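Local coordinates for DNA mimic protein DMP12 (PDB 3W1O) that mimics DNA in shape and surface charge, binding the histone-like protein HU at its DNA-binding sites and so partially preventing HU from binding DNA, at residues I9-D14 with V104-A108; M24-Y29 with V115-F119; L56-T61 with A82-L87. The contacts are given in a common frame with arbitrary orientation. Residues are numbered along the deposited sequence.

Contact 1. Residues I9-D14 with V104-A108; sequences IFCLKD and VLEYA. With MG (magnesium ion), chain C.
A tyrosine hydroxyl acting as acceptor for a main-chain amide is the striking feature here: Asp14 N donates to Tyr107 OH at 2.6 Å with an N-H...O angle of 165°, the amide lying at the ring edge. Residues 9-14 run extended from strand 7-10 into a loop, with psi between 120° and 170° up to Lys13, before Asp14 turns to helical angles (-39/-53). Residues 104-108 are regular helix within 96-111. The CA atoms of Phe10 and Val104 lie 6.2 Å apart, those of Cys11 and Ala108 6.4 Å. Cys11, chi1 p, directs its thiol at the helix: SG is 3.7 Å from Tyr107 CD2, 4.0 Å from Ala108 CB and 4.1 Å from Val104 CG1. SG also lies 4.8 Å from the Tyr107 ring centroid, 61° off its normal, an oblique sulfur-aromatic contact. Tyr107, chi1 t, reaches along the loop, its CE2 3.7 Å from Leu12 O. Helix 96-111 thus packs on one face of the antiparallel sheet, while Phe10 and Leu12 turn to helix 21-30 on the other. Asp14 OD1 binds magnesium at 2.2 Å, with four waters at 2.2-2.3 Å. The tyrosine thus holds, through one short hydrogen bond, the amide of the very residue whose carboxylate binds the hydrated cation.

Contact 2. Residues M24-Y29 with V115-F119; sequences MIDWAY and VIFHF
Helix 21-30 lies across one face of the antiparallel sheet, and here its residues 24-29 pack over strand 115-118 as a helix layer packed on a sheet. The axes of helix segment 24-29 and strand 115-118 approach to 10.6 Å at a signed crossing angle of -80°, nearly perpendicular; the nearest CA pair, Ile25 and His118, is 7.6 Å apart. Ile116 and His118 direct CA-to-CB toward the helix, whereas Val115 and Phe117 point away from it. Apolar packing joins Met24 (chi1 m, chi2 t, chi3 p) to Ile116 (m, t), CE to CD1 at 3.5 Å, and Ile25 CD1 to Ile116 CG2 at 4.1 Å. A CH-pi contact follows: Ile25 (m, m) sets CG2 over the face of the His118 ring, 3.6 Å from its centroid. The aromatic pair Tyr29 and His118 (chi1 t, chi2 80°) meets rim to rim, planes at 80° and centroids 5.7 Å apart. Their polar ends are bound outside the segments, Tyr29 OH to Asn6 O and His118 ND1 to Asp72 OD1. At the ring edges, Tyr29 OH comes within 3.2 Å of His118 CD2.

Contact 3. Residues L56-T61 with A82-L87; sequences LVSEIT and AVKEKL
Lys86 NZ donates a very short hydrogen bond, 2.4 Å, to Glu59 OE1, closing a salt bridge between two helical segments. Lys86 reaches it with chi1 and chi2 both m and an extended end (chi3 and chi4 t), Glu59 with chi1 m and chi2 t. On the way the aliphatic part of Lys86 lies against helix 53-61: Lys86 CE is 3.7 Å from Ile60 CD1, and Lys86 CG 4.1 Å from Leu56 O. Segments 56-61 and 82-87 are an antiparallel helix pair, axes 9.1 Å apart at 152°, belonging to helices 53-61 and 77-88, which are joined in the chain through strand 72-75. CA atoms are closest at Val57 with Val83, 6.0 Å, and at Leu56 with Lys86, 6.7 Å. Next to the salt bridge, Ile60 (m, m) packs against Ala82 and Val83, its CG2 3.7 Å from Ala82 CB and its CB 3.6 Å from Val83 CG2. Val57 CG2 meets Val83 CG1 at 4.3 Å, and Leu56 CD2 meets Leu87 CD2 at the same distance. Within 56-61, Val57 O accepts from Ile60 N at 3.0 Å and Thr61 N at 3.1 Å. Thr61 OG1 is hydrogen-bonded to Asn63 N, just past the helix end, and Ser58 OG to Arg55 O. Within 82-87, Lys86 N donates to Ala82 O at 3.1 Å and Leu87 N to Val83 O at 2.9 Å.

All three contacts belong to one compact alpha+beta unit. Contacts 1 and 2, with centres about 11 Å apart, share the sheet: strands 7-10 and 115-118 are neighbours in it, linked by Phe10 O and Ile116 N at 2.7 Å, a probable hydrogen bond. Their segments alternate along the chain, and each contact pairs a segment near the N terminus with one near the C terminus. Contact 3 is nested inside both loops, its centre about 16 Å from that of contact 1 and 20 Å from that of contact 2. Lys84 packs on Leu105 and Glu106, joining helices 77-88 and 96-111, and Phe117 CE2 touches Val57 CG1 at 4.0 Å. Together they join sheet and helices into the single body of the monomer, whose shape and electrostatic surface resemble HU-bound DNA.

Contact 1. Residues I9-D14 with V104-A108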
loop_
_atom_site.group_PDB
_atom_site.type_symbol
_atom_site.label_atom_id
_atom_site.label_comp_id
_atom_site.label_asym_id
_atom_site.label_seq_id
_atom_site.Cartn_x
_atom_site.Cartn_y
_atom_site.Cartn_z
ATOM N N ILE A 9 0.815 1.479 3.803
ATOM C CA ILE A 9 0.978 1.455 2.338
ATOM C C ILE A 9 0.647 2.875 1.948
ATOM O O ILE A 9 -0.444 3.353 2.285
ATOM C CB ILE A 9 -0.012 0.488 1.716
ATOM C CG1 ILE A 9 0.339 -0.952 2.174
ATOM C CG2 ILE A 9 -0.058 0.682 0.162
ATOM C CD1 ILE A 9 -0.582 -2.066 1.640
ATOM N N PHE A 10 1.564 3.586 1.307
ATOM C CA PHE A 10 1.278 4.976 1.043
ATOM C C PHE A 10 2.060 5.559 -0.135
ATOM O O PHE A 10 3.039 4.920 -0.618
ATOM C CB PHE A 10 1.570 5.824 2.307
ATOM C CG PHE A 10 3.050 6.070 2.569
ATOM C CD1 PHE A 10 3.679 7.236 2.112
ATOM C CD2 PHE A 10 3.806 5.114 3.243
ATOM C CE1 PHE A 10 5.098 7.428 2.312
ATOM C CE2 PHE A 10 5.185 5.314 3.454
ATOM C CZ PHE A 10 5.812 6.493 2.990
ATOM N N CYS A 11 1.645 6.769 -0.536
ATOM C CA CYS A 11 2.503 7.639 -1.351
ATOM C C CYS A 11 2.402 9.016 -0.755
ATOM O O CYS A 11 1.560 9.271 0.113
ATOM C CB CYS A 11 2.107 7.575 -2.847
ATOM S SG CYS A 11 0.459 8.234 -3.164
ATOM N N LEU A 12 3.335 9.895 -1.120
ATOM C CA LEU A 12 3.240 11.269 -0.769
ATOM C C LEU A 12 2.071 11.916 -1.501
ATOM O O LEU A 12 1.685 11.497 -2.619
ATOM C CB LEU A 12 4.507 11.994 -1.156
ATOM C CG LEU A 12 5.739 11.443 -0.457
ATOM C CD1 LEU A 12 7.015 12.297 -0.708
ATOM C CD2 LEU A 12 5.462 11.342 1.021
ATOM N N LYS A 13 1.557 12.955 -0.879
ATOM C CA LYS A 13 0.606 13.836 -1.531
ATOM C C LYS A 13 1.213 14.635 -2.677
ATOM O O LYS A 13 2.405 14.899 -2.689
ATOM C CB LYS A 13 0.099 14.836 -0.520
ATOM C CG LYS A 13 -1.003 14.275 0.304
ATOM C CD LYS A 13 -1.231 15.196 1.461
ATOM C CE LYS A 13 -2.630 15.115 1.938
ATOM N NZ LYS A 13 -2.803 16.343 2.781
ATOM N N ASP A 14 0.338 15.044 -3.584
ATOM C CA ASP A 14 0.644 15.881 -4.732
ATOM C C ASP A 14 1.649 16.983 -4.394
ATOM O O ASP A 14 2.683 17.113 -5.055
ATOM C CB ASP A 14 -0.656 16.466 -5.300
ATOM C CG ASP A 14 -0.420 17.380 -6.494
ATOM O OD1 ASP A 14 0.640 17.239 -7.155
ATOM O OD2 ASP A 14 -1.307 18.224 -6.763
ATOM N N VAL A 104 -4.919 4.569 -2.929
ATOM C CA VAL A 104 -3.502 4.989 -2.920
ATOM C C VAL A 104 -2.858 4.703 -4.250
ATOM O O VAL A 104 -2.161 5.544 -4.799
ATOM C CB VAL A 104 -2.710 4.246 -1.841
ATOM C CG1 VAL A 104 -1.163 4.638 -1.959
ATOM C CG2 VAL A 104 -3.295 4.690 -0.476
ATOM N N LEU A 105 -3.125 3.534 -4.782
ATOM C CA LEU A 105 -2.570 3.158 -6.089
ATOM C C LEU A 105 -3.035 4.130 -7.198
ATOM O O LEU A 105 -2.228 4.669 -7.965
ATOM C CB LEU A 105 -2.920 1.699 -6.425
ATOM C CG LEU A 105 -2.458 0.647 -5.387
ATOM C CD1 LEU A 105 -2.889 -0.742 -5.842
ATOM C CD2 LEU A 105 -0.931 0.718 -5.126
ATOM N N GLU A 106 -4.327 4.398 -7.254
ATOM C CA GLU A 106 -4.846 5.371 -8.240
ATOM C C GLU A 106 -4.221 6.741 -8.093
ATOM O O GLU A 106 -3.861 7.394 -9.104
ATOM C CB GLU A 106 -6.386 5.467 -8.132
ATOM C CG GLU A 106 -7.043 4.189 -8.570
ATOM C CD GLU A 106 -8.553 4.215 -8.512
ATOM O OE1 GLU A 106 -9.098 5.149 -7.906
ATOM O OE2 GLU A 106 -9.186 3.279 -9.064
ATOM N N TYR A 107 -4.071 7.198 -6.851
ATOM C CA TYR A 107 -3.541 8.506 -6.613
ATOM C C TYR A 107 -2.089 8.540 -7.126
ATOM O O TYR A 107 -1.612 9.567 -7.660
ATOM C CB TYR A 107 -3.539 8.806 -5.120
ATOM C CG TYR A 107 -3.178 10.213 -4.743
ATOM C CD1 TYR A 107 -4.146 11.142 -4.385
ATOM C CD2 TYR A 107 -1.835 10.622 -4.705
ATOM C CE1 TYR A 107 -3.812 12.463 -3.994
ATOM C CE2 TYR A 107 -1.512 11.940 -4.365
ATOM C CZ TYR A 107 -2.471 12.829 -3.991
ATOM O OH TYR A 107 -2.096 14.097 -3.647
ATOM N N ALA A 108 -1.366 7.469 -6.881
ATOM C CA ALA A 108 0.070 7.430 -7.217
ATOM C C ALA A 108 0.196 7.412 -8.722
ATOM O O ALA A 108 1.119 8.001 -9.261
ATOM C CB ALA A 108 0.729 6.183 -6.638
HETATM MG MG MG C . 1.948 17.149 -8.938
HETATM O O HOH W 1 2.412 15.090 -8.039
HETATM O O HOH W 2 3.381 16.691 -10.594
HETATM O O HOH W 3 0.603 18.283 -10.222
HETATM O O HOH W 4 0.389 15.743 -9.840
#

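Contact 2. Residues M24-Y29 with V115-F119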
loop_
_atom_site.group_PDB
_atom_site.type_symbol
_atom_site.label_atom_id
_atom_site.label_comp_id
_atom_site.label_asym_id
_atom_site.label_seq_id
_atom_site.Cartn_x
_atom_site.Cartn_y
_atom_site.Cartn_z
ATOM N N MET A 24 10.365 10.572 4.576
ATOM C CA MET A 24 9.087 10.202 3.912
ATOM C C MET A 24 8.284 9.314 4.848
ATOM O O MET A 24 7.064 9.437 4.963
ATOM C CB MET A 24 9.282 9.402 2.607
ATOM C CG MET A 24 9.898 10.152 1.493
ATOM S SD MET A 24 10.334 9.084 0.064
ATOM C CE MET A 24 8.697 8.850 -0.708
ATOM N N ILE A 25 8.974 8.381 5.504
ATOM C CA ILE A 25 8.280 7.466 6.450
ATOM C C ILE A 25 7.717 8.275 7.620
ATOM O O ILE A 25 6.572 8.062 8.033
ATOM C CB ILE A 25 9.224 6.377 7.015
ATOM C CG1 ILE A 25 9.812 5.533 5.876
ATOM C CG2 ILE A 25 8.481 5.448 8.023
ATOM C CD1 ILE A 25 8.748 4.769 5.053
ATOM N N ASP A 26 8.528 9.188 8.143
ATOM C CA ASP A 26 8.082 10.077 9.206
ATOM C C ASP A 26 6.849 10.857 8.755
ATOM O O ASP A 26 5.889 10.930 9.489
ATOM C CB ASP A 26 9.174 11.049 9.610
ATOM C CG ASP A 26 10.366 10.370 10.284
ATOM O OD1 ASP A 26 10.259 9.212 10.783
ATOM O OD2 ASP A 26 11.426 11.044 10.312
ATOM N N TRP A 27 6.873 11.392 7.535
ATOM C CA TRP A 27 5.733 12.103 6.967
ATOM C C TRP A 27 4.491 11.203 6.987
ATOM O O TRP A 27 3.421 11.657 7.425
ATOM C CB TRP A 27 6.013 12.595 5.549
ATOM C CG TRP A 27 4.865 13.328 4.940
ATOM C CD1 TRP A 27 4.650 14.674 4.967
ATOM C CD2 TRP A 27 3.778 12.751 4.180
ATOM N NE1 TRP A 27 3.506 14.972 4.278
ATOM C CE2 TRP A 27 2.939 13.816 3.797
ATOM C CE3 TRP A 27 3.441 11.428 3.794
ATOM C CZ2 TRP A 27 1.749 13.627 3.034
ATOM C CZ3 TRP A 27 2.273 11.224 3.031
ATOM C CH2 TRP A 27 1.432 12.318 2.674
ATOM N N ALA A 28 4.625 9.943 6.559
ATOM C CA ALA A 28 3.450 9.067 6.462
ATOM C C ALA A 28 2.834 8.854 7.858
ATOM O O ALA A 28 1.619 8.978 8.015
ATOM C CB ALA A 28 3.857 7.748 5.840
ATOM N N TYR A 29 3.685 8.549 8.846
ATOM C CA TYR A 29 3.179 8.302 10.217
ATOM C C TYR A 29 2.560 9.539 10.813
ATOM O O TYR A 29 1.655 9.426 11.652
ATOM C CB TYR A 29 4.279 7.756 11.138
ATOM C CG TYR A 29 4.464 6.266 10.954
ATOM C CD1 TYR A 29 3.436 5.364 11.274
ATOM C CD2 TYR A 29 5.651 5.755 10.435
ATOM C CE1 TYR A 29 3.602 3.975 11.082
ATOM C CE2 TYR A 29 5.824 4.384 10.248
ATOM C CZ TYR A 29 4.817 3.500 10.569
ATOM O OH TYR A 29 5.009 2.140 10.352
ATOM N N VAL A 115 4.884 4.175 -4.706
ATOM C CA VAL A 115 4.119 3.659 -3.558
ATOM C C VAL A 115 5.068 2.935 -2.626
ATOM O O VAL A 115 5.873 2.129 -3.077
ATOM C CB VAL A 115 2.995 2.762 -4.053
ATOM C CG1 VAL A 115 2.379 1.960 -2.920
ATOM C CG2 VAL A 115 1.902 3.647 -4.673
ATOM N N ILE A 116 4.992 3.218 -1.332
ATOM C CA ILE A 116 5.836 2.525 -0.346
ATOM C C ILE A 116 5.012 1.597 0.526
ATOM O O ILE A 116 3.893 1.958 0.942
ATOM C CB ILE A 116 6.478 3.583 0.547
ATOM C CG1 ILE A 116 7.414 4.441 -0.345
ATOM C CG2 ILE A 116 7.224 2.939 1.720
ATOM C CD1 ILE A 116 7.879 5.656 0.321
ATOM N N PHE A 117 5.541 0.401 0.774
ATOM C CA PHE A 117 4.996 -0.406 1.853
ATOM C C PHE A 117 6.034 -0.334 2.964
ATOM O O PHE A 117 7.191 -0.662 2.730
ATOM C CB PHE A 117 4.816 -1.884 1.456
ATOM C CG PHE A 117 3.885 -2.153 0.292
ATOM C CD1 PHE A 117 3.085 -1.163 -0.278
ATOM C CD2 PHE A 117 3.780 -3.431 -0.204
ATOM C CE1 PHE A 117 2.227 -1.461 -1.381
ATOM C CE2 PHE A 117 2.916 -3.730 -1.299
ATOM C CZ PHE A 117 2.156 -2.734 -1.865
ATOM N N HIS A 118 5.630 0.053 4.159
ATOM C CA HIS A 118 6.609 0.161 5.280
ATOM C C HIS A 118 6.068 -0.526 6.533
ATOM O O HIS A 118 4.921 -0.313 6.885
ATOM C CB HIS A 118 6.933 1.609 5.594
ATOM C CG HIS A 118 7.730 1.767 6.863
ATOM N ND1 HIS A 118 9.097 1.564 6.909
ATOM C CD2 HIS A 118 7.337 1.996 8.146
ATOM C CE1 HIS A 118 9.520 1.716 8.160
ATOM N NE2 HIS A 118 8.474 1.976 8.930
ATOM N N PHE A 119 6.892 -1.336 7.193
ATOM C CA PHE A 119 6.453 -1.982 8.440
ATOM C C PHE A 119 7.711 -2.140 9.281
ATOM O O PHE A 119 8.839 -2.344 8.780
ATOM C CB PHE A 119 5.857 -3.353 8.113
ATOM C CG PHE A 119 5.009 -3.971 9.194
ATOM C CD1 PHE A 119 4.449 -3.212 10.225
ATOM C CD2 PHE A 119 4.704 -5.320 9.127
ATOM C CE1 PHE A 119 3.596 -3.816 11.188
ATOM C CE2 PHE A 119 3.842 -5.936 10.089
ATOM C CZ PHE A 119 3.303 -5.176 11.114
ATOM O OXT PHE A 119 7.607 -2.005 10.511
#

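Contact 3. Residues L56-T61 with A82-L87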
loop_
_atom_site.group_PDB
_atom_site.type_symbol
_atom_site.label_atom_id
_atom_site.label_comp_id
_atom_site.label_asym_id
_atom_site.label_seq_id
_atom_site.Cartn_x
_atom_site.Cartn_y
_atom_site.Cartn_z
ATOM N N LEU A 56 -2.408 -12.162 -3.153
ATOM C CA LEU A 56 -2.758 -11.496 -4.388
ATOM C C LEU A 56 -1.725 -10.467 -4.745
ATOM O O LEU A 56 -1.344 -10.376 -5.918
ATOM C CB LEU A 56 -4.123 -10.811 -4.251
ATOM C CG LEU A 56 -5.241 -10.828 -5.278
ATOM C CD1 LEU A 56 -5.426 -12.177 -6.032
ATOM C CD2 LEU A 56 -6.498 -10.494 -4.508
ATOM N N VAL A 57 -1.301 -9.667 -3.756
ATOM C CA VAL A 57 -0.261 -8.678 -3.950
ATOM C C VAL A 57 1.042 -9.365 -4.363
ATOM O O VAL A 57 1.706 -8.941 -5.318
ATOM C CB VAL A 57 -0.026 -7.810 -2.702
ATOM C CG1 VAL A 57 1.101 -6.847 -2.967
ATOM C CG2 VAL A 57 -1.291 -7.022 -2.361
ATOM N N SER A 58 1.345 -10.480 -3.707
ATOM C CA SER A 58 2.596 -11.197 -3.936
ATOM C C SER A 58 2.695 -11.741 -5.367
ATOM O O SER A 58 3.800 -11.990 -5.872
ATOM C CB SER A 58 2.670 -12.357 -2.962
ATOM O OG SER A 58 1.957 -13.476 -3.534
ATOM N N GLU A 59 1.556 -11.944 -6.019
ATOM C CA GLU A 59 1.548 -12.409 -7.420
ATOM C C GLU A 59 2.242 -11.431 -8.353
ATOM O O GLU A 59 2.779 -11.854 -9.361
ATOM C CB GLU A 59 0.128 -12.636 -7.909
ATOM C CG GLU A 59 -0.513 -13.884 -7.335
ATOM C CD GLU A 59 -1.922 -14.143 -7.889
ATOM O OE1 GLU A 59 -2.277 -13.667 -9.005
ATOM O OE2 GLU A 59 -2.673 -14.843 -7.187
ATOM N N ILE A 60 2.222 -10.134 -8.018
ATOM C CA ILE A 60 2.920 -9.119 -8.760
ATOM C C ILE A 60 4.288 -8.823 -8.160
ATOM O O ILE A 60 5.251 -8.694 -8.881
ATOM C CB ILE A 60 2.099 -7.741 -8.829
ATOM C CG1 ILE A 60 0.694 -7.916 -9.412
ATOM C CG2 ILE A 60 2.902 -6.642 -9.590
ATOM C CD1 ILE A 60 0.604 -8.824 -10.756
ATOM N N THR A 61 4.394 -8.694 -6.833
ATOM C CA THR A 61 5.627 -8.152 -6.254
ATOM C C THR A 61 6.619 -9.239 -5.899
ATOM O O THR A 61 7.808 -8.989 -5.684
ATOM C CB THR A 61 5.334 -7.440 -4.965
ATOM O OG1 THR A 61 4.728 -8.388 -4.069
ATOM C CG2 THR A 61 4.395 -6.288 -5.191
ATOM N N ALA A 82 -0.458 -3.129 -12.072
ATOM C CA ALA A 82 -0.691 -4.584 -12.008
ATOM C C ALA A 82 -1.378 -4.990 -10.677
ATOM O O ALA A 82 -2.276 -5.819 -10.676
ATOM C CB ALA A 82 0.611 -5.332 -12.156
ATOM N N VAL A 83 -0.931 -4.423 -9.560
ATOM C CA VAL A 83 -1.556 -4.748 -8.263
ATOM C C VAL A 83 -2.963 -4.191 -8.243
ATOM O O VAL A 83 -3.916 -4.871 -7.787
ATOM C CB VAL A 83 -0.727 -4.194 -7.068
ATOM C CG1 VAL A 83 -1.501 -4.367 -5.727
ATOM C CG2 VAL A 83 0.592 -4.992 -6.975
ATOM N N LYS A 84 -3.124 -2.972 -8.756
ATOM C CA LYS A 84 -4.438 -2.346 -8.782
ATOM C C LYS A 84 -5.454 -3.204 -9.536
ATOM O O LYS A 84 -6.595 -3.374 -9.091
ATOM C CB LYS A 84 -4.379 -0.956 -9.369
ATOM C CG LYS A 84 -5.738 -0.310 -9.426
ATOM C CD LYS A 84 -5.620 1.147 -9.665
ATOM C CE LYS A 84 -5.069 1.444 -11.051
ATOM N NZ LYS A 84 -6.055 1.078 -12.102
ATOM N N GLU A 85 -5.031 -3.730 -10.697
ATOM C CA GLU A 85 -5.874 -4.631 -11.476
ATOM C C GLU A 85 -6.250 -5.862 -10.664
ATOM O O GLU A 85 -7.431 -6.219 -10.660
ATOM C CB GLU A 85 -5.189 -5.060 -12.779
ATOM C CG GLU A 85 -6.168 -5.448 -13.898
ATOM C CD GLU A 85 -7.084 -4.278 -14.299
ATOM O OE1 GLU A 85 -6.562 -3.147 -14.490
ATOM O OE2 GLU A 85 -8.324 -4.476 -14.406
ATOM N N LYS A 86 -5.270 -6.507 -10.017
ATOM C CA LYS A 86 -5.492 -7.721 -9.198
ATOM C C LYS A 86 -6.566 -7.416 -8.137
ATOM O O LYS A 86 -7.505 -8.196 -7.903
ATOM C CB LYS A 86 -4.227 -8.178 -8.467
ATOM C CG LYS A 86 -3.120 -8.804 -9.283
ATOM C CD LYS A 86 -3.378 -10.270 -9.538
ATOM C CE LYS A 86 -2.491 -10.767 -10.671
ATOM N NZ LYS A 86 -2.777 -12.219 -10.883
ATOM N N LEU A 87 -6.412 -6.278 -7.478
ATOM C CA LEU A 87 -7.372 -5.962 -6.412
ATOM C C LEU A 87 -8.775 -5.635 -6.927
ATOM O O LEU A 87 -9.760 -6.022 -6.305
ATOM C CB LEU A 87 -6.860 -4.821 -5.543
ATOM C CG LEU A 87 -5.531 -5.052 -4.820
ATOM C CD1 LEU A 87 -5.195 -3.889 -3.895
ATOM C CD2 LEU A 87 -5.589 -6.287 -4.019
#